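Local coordinates for nickel-dependent hydrogenase large subunit (Allochromatium vinosum, PDB 3MYR), which catalyses the oxidation of molecular hydrogen at a nickel-iron centre, as the large partner of a heterodimer, and probably recycles hydrogen made by nitrogenase, at residues L123-R128 / D150-I155; G146-T151 / A187-L192; F252-Y257 / E436-V441. All coordinates share one frame; numbering follows the deposited sequence.

Interaction 1 (L123-R128 / D150-I155); sequences LSADPR and DTQKRI
Gln-152 reaches out of its helix and lies against the backbone of Leu-123 and Ala-125. Gln-152 CG is anti to the backbone N (chi1 178°) and passes 4.2 Å from Leu-123 CA. Beyond CG the chain stays extended, which brings the amide group into the turn. Gln-152 CD is 3.7 Å from Ala-125 O. Gln-152 CD lies 3.8 Å from Leu-123 O, so two carbonyl oxygens face the same amide group. The ring of Pro-127 packs on the amide end, the two side chains crossing at about a right angle. Segment 123-128 leads into helix 127-137 and packs this approach against the side of helix 145-160. Asp-126 is the N-cap of helix 127-137: its OD1 takes a hydrogen bond from Ala-129 N. The backbone N of Asp-126 is in turn bonded to Glu-182 OE1, which ties the segment to helix 181-201. One turn after Gln-152, the contact becomes apolar. Leu-123 CD2 sits 3.7 Å from Ile-155 CG2, and the two side chains cross obliquely. The same methyl group, Leu-123 CD2, is 4.0 Å from Ile-155 CB. Arg-154 turns to another partner, forming salt bridges with Asp-31 and Asp-35 of the small subunit HydA.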
loop_
_atom_site.group_PDB
_atom_site.type_symbol
_atom_site.label_atom_id
_atom_site.label_comp_id
_atom_site.label_asym_id
_atom_site.label_seq_id
_atom_site.Cartn_x
_atom_site.Cartn_y
_atom_site.Cartn_z
ATOM N N LEU B 123 23.149 7.098 18.715
ATOM C CA LEU B 123 24.539 6.643 18.920
ATOM C C LEU B 123 25.156 7.133 20.198
ATOM O O LEU B 123 26.183 6.610 20.602
ATOM C CB LEU B 123 25.441 7.118 17.769
ATOM C CG LEU B 123 24.952 6.677 16.359
ATOM C CD1 LEU B 123 26.023 7.115 15.330
ATOM C CD2 LEU B 123 24.723 5.158 16.339
ATOM N N SER B 124 24.556 8.139 20.832
ATOM C CA SER B 124 25.070 8.702 22.100
ATOM C C SER B 124 24.419 8.068 23.333
ATOM O O SER B 124 24.764 8.434 24.445
ATOM C CB SER B 124 24.642 10.202 22.217
ATOM O OG SER B 124 25.470 10.909 21.397
ATOM N N ALA B 125 23.375 7.276 23.139
ATOM C CA ALA B 125 22.593 6.774 24.289
ATOM C C ALA B 125 23.425 5.875 25.150
ATOM O O ALA B 125 24.317 5.148 24.668
ATOM C CB ALA B 125 21.358 6.010 23.807
ATOM N N ASP B 126 23.116 5.889 26.424
ATOM C CA ASP B 126 23.649 4.885 27.302
ATOM C C ASP B 126 22.733 3.642 27.158
ATOM O O ASP B 126 21.529 3.750 27.389
ATOM C CB ASP B 126 23.641 5.444 28.738
ATOM C CG ASP B 126 23.991 4.360 29.818
ATOM O OD1 ASP B 126 23.377 4.329 30.892
ATOM O OD2 ASP B 126 24.915 3.559 29.650
ATOM N N PRO B 127 23.328 2.451 26.905
ATOM C CA PRO B 127 22.526 1.261 26.661
ATOM C C PRO B 127 21.703 0.877 27.899
ATOM O O PRO B 127 20.548 0.519 27.773
ATOM C CB PRO B 127 23.561 0.180 26.326
ATOM C CG PRO B 127 24.723 0.997 25.655
ATOM C CD PRO B 127 24.745 2.299 26.493
ATOM N N ARG B 128 22.273 1.058 29.065
ATOM C CA ARG B 128 21.561 0.774 30.291
ATOM C C ARG B 128 20.365 1.682 30.547
ATOM O O ARG B 128 19.311 1.210 30.921
ATOM C CB ARG B 128 22.478 0.763 31.513
ATOM C CG ARG B 128 21.675 0.418 32.749
ATOM C CD ARG B 128 22.528 0.291 34.046
ATOM N NE ARG B 128 23.554 -0.758 33.916
ATOM C CZ ARG B 128 23.306 -2.073 33.967
ATOM N NH1 ARG B 128 22.057 -2.531 34.172
ATOM N NH2 ARG B 128 24.311 -2.933 33.794
ATOM N N ASP B 150 24.290 -3.766 21.539
ATOM C CA ASP B 150 24.563 -4.471 20.244
ATOM C C ASP B 150 23.837 -3.812 19.085
ATOM O O ASP B 150 24.398 -3.623 18.031
ATOM C CB ASP B 150 24.305 -5.988 20.326
ATOM C CG ASP B 150 25.318 -6.731 21.379
ATOM O OD1 ASP B 150 25.135 -7.964 21.718
ATOM O OD2 ASP B 150 26.270 -6.061 21.924
ATOM N N THR B 151 22.612 -3.351 19.290
ATOM C CA THR B 151 21.929 -2.592 18.246
ATOM C C THR B 151 22.644 -1.283 17.942
ATOM O O THR B 151 22.917 -0.952 16.785
ATOM C CB THR B 151 20.477 -2.243 18.700
ATOM O OG1 THR B 151 19.792 -3.472 18.935
ATOM C CG2 THR B 151 19.742 -1.496 17.645
ATOM N N GLN B 152 22.957 -0.530 18.986
ATOM C CA GLN B 152 23.680 0.724 18.797
ATOM C C GLN B 152 25.012 0.512 18.021
ATOM O O GLN B 152 25.381 1.286 17.107
ATOM C CB GLN B 152 23.942 1.350 20.186
ATOM C CG GLN B 152 24.737 2.652 20.178
ATOM C CD GLN B 152 24.920 3.186 21.586
ATOM O OE1 GLN B 152 24.317 4.209 21.959
ATOM N NE2 GLN B 152 25.631 2.438 22.406
ATOM N N LYS B 153 25.752 -0.522 18.388
ATOM C CA LYS B 153 27.015 -0.786 17.719
ATOM C C LYS B 153 26.871 -1.088 16.212
ATOM O O LYS B 153 27.669 -0.597 15.382
ATOM C CB LYS B 153 27.764 -1.886 18.448
ATOM C CG LYS B 153 28.825 -2.535 17.575
ATOM C CD LYS B 153 30.286 -2.245 18.066
ATOM C CE LYS B 153 30.670 -3.162 19.275
ATOM N NZ LYS B 153 29.695 -4.320 19.446
ATOM N N ARG B 154 25.820 -1.808 15.825
ATOM C CA ARG B 154 25.613 -2.066 14.421
ATOM C C ARG B 154 25.334 -0.729 13.695
ATOM O O ARG B 154 25.758 -0.516 12.556
ATOM C CB ARG B 154 24.360 -2.940 14.189
ATOM C CG ARG B 154 24.560 -4.372 14.323
ATOM C CD ARG B 154 23.294 -5.137 13.819
ATOM N NE ARG B 154 23.420 -5.635 12.460
ATOM C CZ ARG B 154 22.474 -6.379 11.877
ATOM N NH1 ARG B 154 21.347 -6.663 12.545
ATOM N NH2 ARG B 154 22.648 -6.826 10.640
ATOM N N ILE B 155 24.555 0.133 14.298
ATOM C CA ILE B 155 24.233 1.389 13.618
ATOM C C ILE B 155 25.466 2.276 13.610
ATOM O O ILE B 155 25.752 2.989 12.614
ATOM C CB ILE B 155 23.108 2.103 14.322
ATOM C CG1 ILE B 155 21.884 1.223 14.251
ATOM C CG2 ILE B 155 22.790 3.447 13.658
ATOM C CD1 ILE B 155 21.164 1.503 15.487
#

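Interaction 2 (G146-T151 / A187-L192); sequences GYFADT and AVAHYL
Tyr-147 extends its ring to Ala-189 on the second helix. Its CG is anti to the backbone N (chi1 163°), which sets the direction in which the ring leaves the helix. Tyr-147 OH lies beside the alanine methyl, 3.6 Å from Ala-189 CB. The hydroxyl is hydrogen-bonded to Glu-193 OE2, one residue past the second segment. A water also donates to it, with Tyr-147 OH 2.8 Å from the water oxygen. That water accepts a weak bond from His-190 ND1, in the plane of the imidazole. The phenol oxygen is thus held by protein and solvent at the far helix. Phe-148 comes next and meets the same methyl with its ring edge. Phe-148 CE2 is 3.6 Å from Ala-189 CB. One face of the Phe-148 ring is covered by Tyr-147 CD2, over its centre, so the two aromatic side chains pack on each other as well as on the alanine. Thr-151 lies one turn on and uses its two branches differently. Thr-151 OG1 bonds back to its own helix, 2.8 Å from Tyr-147 O. That oxygen also accepts from Thr-151 N, which comes from the opposite face of the carbonyl plane. The methyl is left to pack: Thr-151 CG2 meets Leu-192 CD1 tip to tip at 4.1 Å. The axes of segments 146-151 and 187-192 cross at 83°, with a closest approach of 10.4 Å. This is a nearly perpendicular helix-helix packing that joins helices 145-160 and 181-201. Helix 127-137 covers Phe-148 through Thr-130, Ser-131 and Ala-134. His-190 touches Val-256 and Asp-260 of helix 236-265, and Leu-192 packs on Glu-30 of the small subunit HydA.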
loop_
_atom_site.group_PDB
_atom_site.type_symbol
_atom_site.label_atom_id
_atom_site.label_comp_id
_atom_site.label_asym_id
_atom_site.label_seq_id
_atom_site.Cartn_x
_atom_site.Cartn_y
_atom_site.Cartn_z
ATOM N N GLY B 146 22.567 -5.179 27.006
ATOM C CA GLY B 146 23.436 -5.752 25.949
ATOM C C GLY B 146 22.767 -5.731 24.567
ATOM O O GLY B 146 23.403 -5.489 23.537
ATOM N N TYR B 147 21.455 -5.951 24.500
ATOM C CA TYR B 147 20.750 -5.881 23.236
ATOM C C TYR B 147 20.757 -4.441 22.609
ATOM O O TYR B 147 20.997 -4.239 21.388
ATOM C CB TYR B 147 19.320 -6.329 23.498
ATOM C CG TYR B 147 18.353 -5.944 22.415
ATOM C CD1 TYR B 147 18.320 -6.621 21.165
ATOM C CD2 TYR B 147 17.408 -4.937 22.650
ATOM C CE1 TYR B 147 17.330 -6.284 20.169
ATOM C CE2 TYR B 147 16.446 -4.601 21.682
ATOM C CZ TYR B 147 16.422 -5.258 20.454
ATOM O OH TYR B 147 15.443 -4.871 19.570
ATOM N N PHE B 148 20.446 -3.442 23.447
ATOM C CA PHE B 148 20.593 -2.053 23.059
ATOM C C PHE B 148 22.025 -1.654 22.668
ATOM O O PHE B 148 22.208 -0.975 21.654
ATOM C CB PHE B 148 19.994 -1.092 24.107
ATOM C CG PHE B 148 18.517 -1.150 24.141
ATOM C CD1 PHE B 148 17.841 -1.558 25.306
ATOM C CD2 PHE B 148 17.777 -0.898 22.978
ATOM C CE1 PHE B 148 16.425 -1.614 25.332
ATOM C CE2 PHE B 148 16.339 -0.961 22.993
ATOM C CZ PHE B 148 15.676 -1.313 24.156
ATOM N N ALA B 149 23.010 -2.156 23.394
ATOM C CA ALA B 149 24.420 -1.860 23.097
ATOM C C ALA B 149 24.763 -2.533 21.763
ATOM O O ALA B 149 25.432 -1.946 20.942
ATOM C CB ALA B 149 25.388 -2.417 24.243
ATOM N N ASP B 150 24.290 -3.766 21.539
ATOM C CA ASP B 150 24.563 -4.471 20.244
ATOM C C ASP B 150 23.837 -3.812 19.085
ATOM O O ASP B 150 24.398 -3.623 18.031
ATOM C CB ASP B 150 24.305 -5.988 20.326
ATOM C CG ASP B 150 25.318 -6.731 21.379
ATOM O OD1 ASP B 150 25.135 -7.964 21.718
ATOM O OD2 ASP B 150 26.270 -6.061 21.924
ATOM N N THR B 151 22.612 -3.351 19.290
ATOM C CA THR B 151 21.929 -2.592 18.246
ATOM C C THR B 151 22.644 -1.283 17.942
ATOM O O THR B 151 22.917 -0.952 16.785
ATOM C CB THR B 151 20.477 -2.243 18.700
ATOM O OG1 THR B 151 19.792 -3.472 18.935
ATOM C CG2 THR B 151 19.742 -1.496 17.645
ATOM N N ALA B 187 13.556 3.508 19.878
ATOM C CA ALA B 187 12.767 3.540 18.649
ATOM C C ALA B 187 13.483 2.887 17.477
ATOM O O ALA B 187 12.850 2.202 16.675
ATOM C CB ALA B 187 12.429 4.971 18.305
ATOM N N VAL B 188 14.786 3.109 17.335
ATOM C CA VAL B 188 15.556 2.436 16.310
ATOM C C VAL B 188 15.521 0.902 16.499
ATOM O O VAL B 188 15.377 0.162 15.531
ATOM C CB VAL B 188 17.052 2.917 16.381
ATOM C CG1 VAL B 188 17.947 1.966 15.643
ATOM C CG2 VAL B 188 17.173 4.353 15.774
ATOM N N ALA B 189 15.721 0.410 17.738
ATOM C CA ALA B 189 15.612 -1.018 17.973
ATOM C C ALA B 189 14.208 -1.501 17.580
ATOM O O ALA B 189 14.056 -2.576 16.987
ATOM C CB ALA B 189 15.832 -1.306 19.441
ATOM N N HIS B 190 13.180 -0.731 17.921
ATOM C CA HIS B 190 11.823 -1.181 17.597
ATOM C C HIS B 190 11.527 -1.156 16.107
ATOM O O HIS B 190 10.765 -1.995 15.597
ATOM C CB HIS B 190 10.777 -0.360 18.342
ATOM C CG HIS B 190 10.819 -0.548 19.826
ATOM N ND1 HIS B 190 11.567 -1.546 20.444
ATOM C CD2 HIS B 190 10.174 0.107 20.811
ATOM C CE1 HIS B 190 11.400 -1.458 21.757
ATOM N NE2 HIS B 190 10.526 -0.497 21.997
ATOM N N TYR B 191 12.102 -0.171 15.426
ATOM C CA TYR B 191 12.070 -0.116 13.955
ATOM C C TYR B 191 12.553 -1.456 13.372
ATOM O O TYR B 191 11.948 -2.020 12.437
ATOM C CB TYR B 191 12.954 1.055 13.504
ATOM C CG TYR B 191 13.145 1.286 11.999
ATOM C CD1 TYR B 191 12.594 2.425 11.371
ATOM C CD2 TYR B 191 13.965 0.456 11.245
ATOM C CE1 TYR B 191 12.829 2.714 10.000
ATOM C CE2 TYR B 191 14.174 0.693 9.868
ATOM C CZ TYR B 191 13.645 1.842 9.259
ATOM O OH TYR B 191 13.887 2.088 7.907
ATOM N N LEU B 192 13.632 -1.971 13.921
ATOM C CA LEU B 192 14.199 -3.219 13.402
ATOM C C LEU B 192 13.332 -4.427 13.815
ATOM O O LEU B 192 13.161 -5.361 13.027
ATOM C CB LEU B 192 15.626 -3.405 13.925
ATOM C CG LEU B 192 16.665 -2.459 13.288
ATOM C CD1 LEU B 192 17.916 -2.517 14.085
ATOM C CD2 LEU B 192 16.973 -2.791 11.815
HETATM O O HOH W 1 13.160 -4.439 21.128
#

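Interaction 3 (F252-Y257 / E436-V441); sequences FVDQVY and ESKILV
Asp-254 and Lys-438 form the salt bridge of this contact. Lys-438 NZ donates to Asp-254 OD2 over 2.8 Å. The ammonium comes to the syn side of that oxygen, 25° out of the carboxylate plane. The lysine chain bends at chi2 (52°), which turns CD toward the carboxylate; Lys-438 CD is 3.4 Å from Asp-254 OD2. Lys-438 has a second acid partner, Asp-442, and the positive Arg-250 is close by. An alanine in place of Asp-254 would probably cost Lys-438 one of its two acid partners, with less negative charge to offset Arg-250.

The apolar part is centred on Val-253. Val-253 CG1 lies 3.9 Å from Lys-438 N, pressed on the backbone of the opposite helix. Val-253 CG1 also meets Val-441 CG1 at 4.3 Å.

A third kind of contact joins Tyr-257 and Ser-437. Ser-437 OG lies in the ring plane, 3.4 Å from Tyr-257 CE2 at the edge. The serine hydroxyl is hydrogen-bonded to Arg-433 O in its own helix.

Within segment 252-257 the helix widens into a pi-type turn. Phe-252 O accepts from both Val-256 N and Tyr-257 N.

The segments run roughly antiparallel, at 154°, with axes 9.8 Å apart at closest. They belong to the long helices 236-265 and 426-456. Such a pairing is characteristic of the helical bundle of [NiFe] hydrogenase large subunits; here the side chain of Ser-437 is about 12 Å from the bound Ni-Fe oxidized active center (NFV).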
loop_
_atom_site.group_PDB
_atom_site.type_symbol
_atom_site.label_atom_id
_atom_site.label_comp_id
_atom_site.label_asym_id
_atom_site.label_seq_id
_atom_site.Cartn_x
_atom_site.Cartn_y
_atom_site.Cartn_z
ATOM N N PHE B 252 2.440 -7.420 19.667
ATOM C CA PHE B 252 3.328 -6.338 19.127
ATOM C C PHE B 252 2.623 -4.989 19.235
ATOM O O PHE B 252 3.236 -3.973 19.644
ATOM C CB PHE B 252 3.780 -6.616 17.703
ATOM C CG PHE B 252 4.966 -5.815 17.263
ATOM C CD1 PHE B 252 4.796 -4.563 16.628
ATOM C CD2 PHE B 252 6.247 -6.258 17.514
ATOM C CE1 PHE B 252 5.954 -3.784 16.257
ATOM C CE2 PHE B 252 7.383 -5.480 17.130
ATOM C CZ PHE B 252 7.206 -4.280 16.448
ATOM N N VAL B 253 1.309 -4.988 18.992
ATOM C CA VAL B 253 0.538 -3.723 19.130
ATOM C C VAL B 253 0.509 -3.259 20.578
ATOM O O VAL B 253 0.830 -2.087 20.873
ATOM C CB VAL B 253 -0.935 -3.876 18.571
ATOM C CG1 VAL B 253 -1.824 -2.641 18.884
ATOM C CG2 VAL B 253 -0.886 -4.131 17.068
ATOM N N ASP B 254 0.146 -4.153 21.502
ATOM C CA ASP B 254 0.011 -3.765 22.902
ATOM C C ASP B 254 1.350 -3.316 23.503
ATOM O O ASP B 254 1.364 -2.491 24.369
ATOM C CB ASP B 254 -0.448 -4.927 23.794
ATOM C CG ASP B 254 -1.890 -5.254 23.645
ATOM O OD1 ASP B 254 -2.284 -6.382 24.096
ATOM O OD2 ASP B 254 -2.602 -4.432 23.031
ATOM N N GLN B 255 2.420 -4.016 23.179
ATOM C CA GLN B 255 3.643 -3.883 23.926
ATOM C C GLN B 255 4.672 -3.045 23.191
ATOM O O GLN B 255 5.647 -2.648 23.808
ATOM C CB GLN B 255 4.285 -5.288 24.163
ATOM C CG GLN B 255 3.423 -6.139 25.148
ATOM C CD GLN B 255 4.133 -7.397 25.653
ATOM O OE1 GLN B 255 5.138 -7.836 25.118
ATOM N NE2 GLN B 255 3.592 -7.977 26.680
ATOM N N VAL B 256 4.592 -2.925 21.868
ATOM C CA VAL B 256 5.638 -2.146 21.203
ATOM C C VAL B 256 5.033 -0.843 20.586
ATOM O O VAL B 256 5.400 0.257 20.968
ATOM C CB VAL B 256 6.388 -2.973 20.109
ATOM C CG1 VAL B 256 7.507 -2.184 19.452
ATOM C CG2 VAL B 256 6.928 -4.337 20.695
ATOM N N TYR B 257 4.125 -0.988 19.629
ATOM C CA TYR B 257 3.622 0.141 18.856
ATOM C C TYR B 257 2.858 1.178 19.761
ATOM O O TYR B 257 3.160 2.348 19.755
ATOM C CB TYR B 257 2.683 -0.428 17.797
ATOM C CG TYR B 257 1.953 0.597 16.926
ATOM C CD1 TYR B 257 2.482 1.878 16.698
ATOM C CD2 TYR B 257 0.753 0.258 16.276
ATOM C CE1 TYR B 257 1.808 2.796 15.885
ATOM C CE2 TYR B 257 0.093 1.144 15.435
ATOM C CZ TYR B 257 0.624 2.415 15.251
ATOM O OH TYR B 257 -0.059 3.306 14.427
ATOM N N GLU B 436 -6.702 2.884 16.934
ATOM C CA GLU B 436 -7.640 2.037 16.183
ATOM C C GLU B 436 -6.973 0.700 15.896
ATOM O O GLU B 436 -7.668 -0.313 15.787
ATOM C CB GLU B 436 -8.143 2.720 14.892
ATOM C CG GLU B 436 -7.138 2.612 13.735
ATOM C CD GLU B 436 -7.734 3.160 12.423
ATOM O OE1 GLU B 436 -7.048 3.126 11.365
ATOM O OE2 GLU B 436 -8.896 3.660 12.462
ATOM N N SER B 437 -5.639 0.663 15.824
ATOM C CA SER B 437 -4.914 -0.659 15.791
ATOM C C SER B 437 -5.198 -1.535 17.002
ATOM O O SER B 437 -5.358 -2.746 16.875
ATOM C CB SER B 437 -3.396 -0.508 15.718
ATOM O OG SER B 437 -3.091 0.252 14.560
ATOM N N LYS B 438 -5.241 -0.931 18.170
ATOM C CA LYS B 438 -5.588 -1.664 19.389
ATOM C C LYS B 438 -7.048 -2.160 19.310
ATOM O O LYS B 438 -7.389 -3.302 19.702
ATOM C CB LYS B 438 -5.388 -0.744 20.621
ATOM C CG LYS B 438 -5.965 -1.309 21.958
ATOM C CD LYS B 438 -5.426 -2.778 22.223
ATOM C CE LYS B 438 -5.747 -3.240 23.686
ATOM N NZ LYS B 438 -5.329 -4.727 23.800
ATOM N N ILE B 439 -7.928 -1.337 18.792
ATOM C CA ILE B 439 -9.334 -1.762 18.738
ATOM C C ILE B 439 -9.435 -2.961 17.774
ATOM O O ILE B 439 -10.153 -3.909 18.052
ATOM C CB ILE B 439 -10.240 -0.601 18.270
ATOM C CG1 ILE B 439 -10.305 0.487 19.390
ATOM C CG2 ILE B 439 -11.690 -1.146 17.871
ATOM C CD1 ILE B 439 -11.040 1.728 18.963
ATOM N N LEU B 440 -8.721 -2.917 16.645
ATOM C CA LEU B 440 -8.876 -3.947 15.610
ATOM C C LEU B 440 -8.226 -5.235 16.080
ATOM O O LEU B 440 -8.694 -6.336 15.797
ATOM C CB LEU B 440 -8.211 -3.518 14.312
ATOM C CG LEU B 440 -9.166 -2.651 13.533
ATOM C CD1 LEU B 440 -8.444 -2.011 12.392
ATOM C CD2 LEU B 440 -10.208 -3.565 12.954
ATOM N N VAL B 441 -7.076 -5.111 16.713
ATOM C CA VAL B 441 -6.401 -6.315 17.143
ATOM C C VAL B 441 -7.205 -7.093 18.211
ATOM O O VAL B 441 -7.292 -8.285 18.094
ATOM C CB VAL B 441 -4.909 -6.080 17.577
ATOM C CG1 VAL B 441 -4.815 -5.731 19.060
ATOM C CG2 VAL B 441 -4.149 -7.273 17.255
#

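Interactions 1 and 2 are neighbours, with centres about 7 Å apart, and both use helix 145-160. They share Asp-150 and Thr-151 and touch directly, as where Ile-155 packs on Val-188. Both are partly buried and lie toward the periphery of the chain. Interaction 3 is buried and nearer the chain centre. It touches interaction 2 through helices 181-201 and 236-265, but its nearest atoms are about 12 Å from interaction 1. The chemistry differs accordingly. A glutamine against a turn's backbone marks the outermost contact, aromatic rings around an alanine the next, and a salt bridge beside valine packing the innermost.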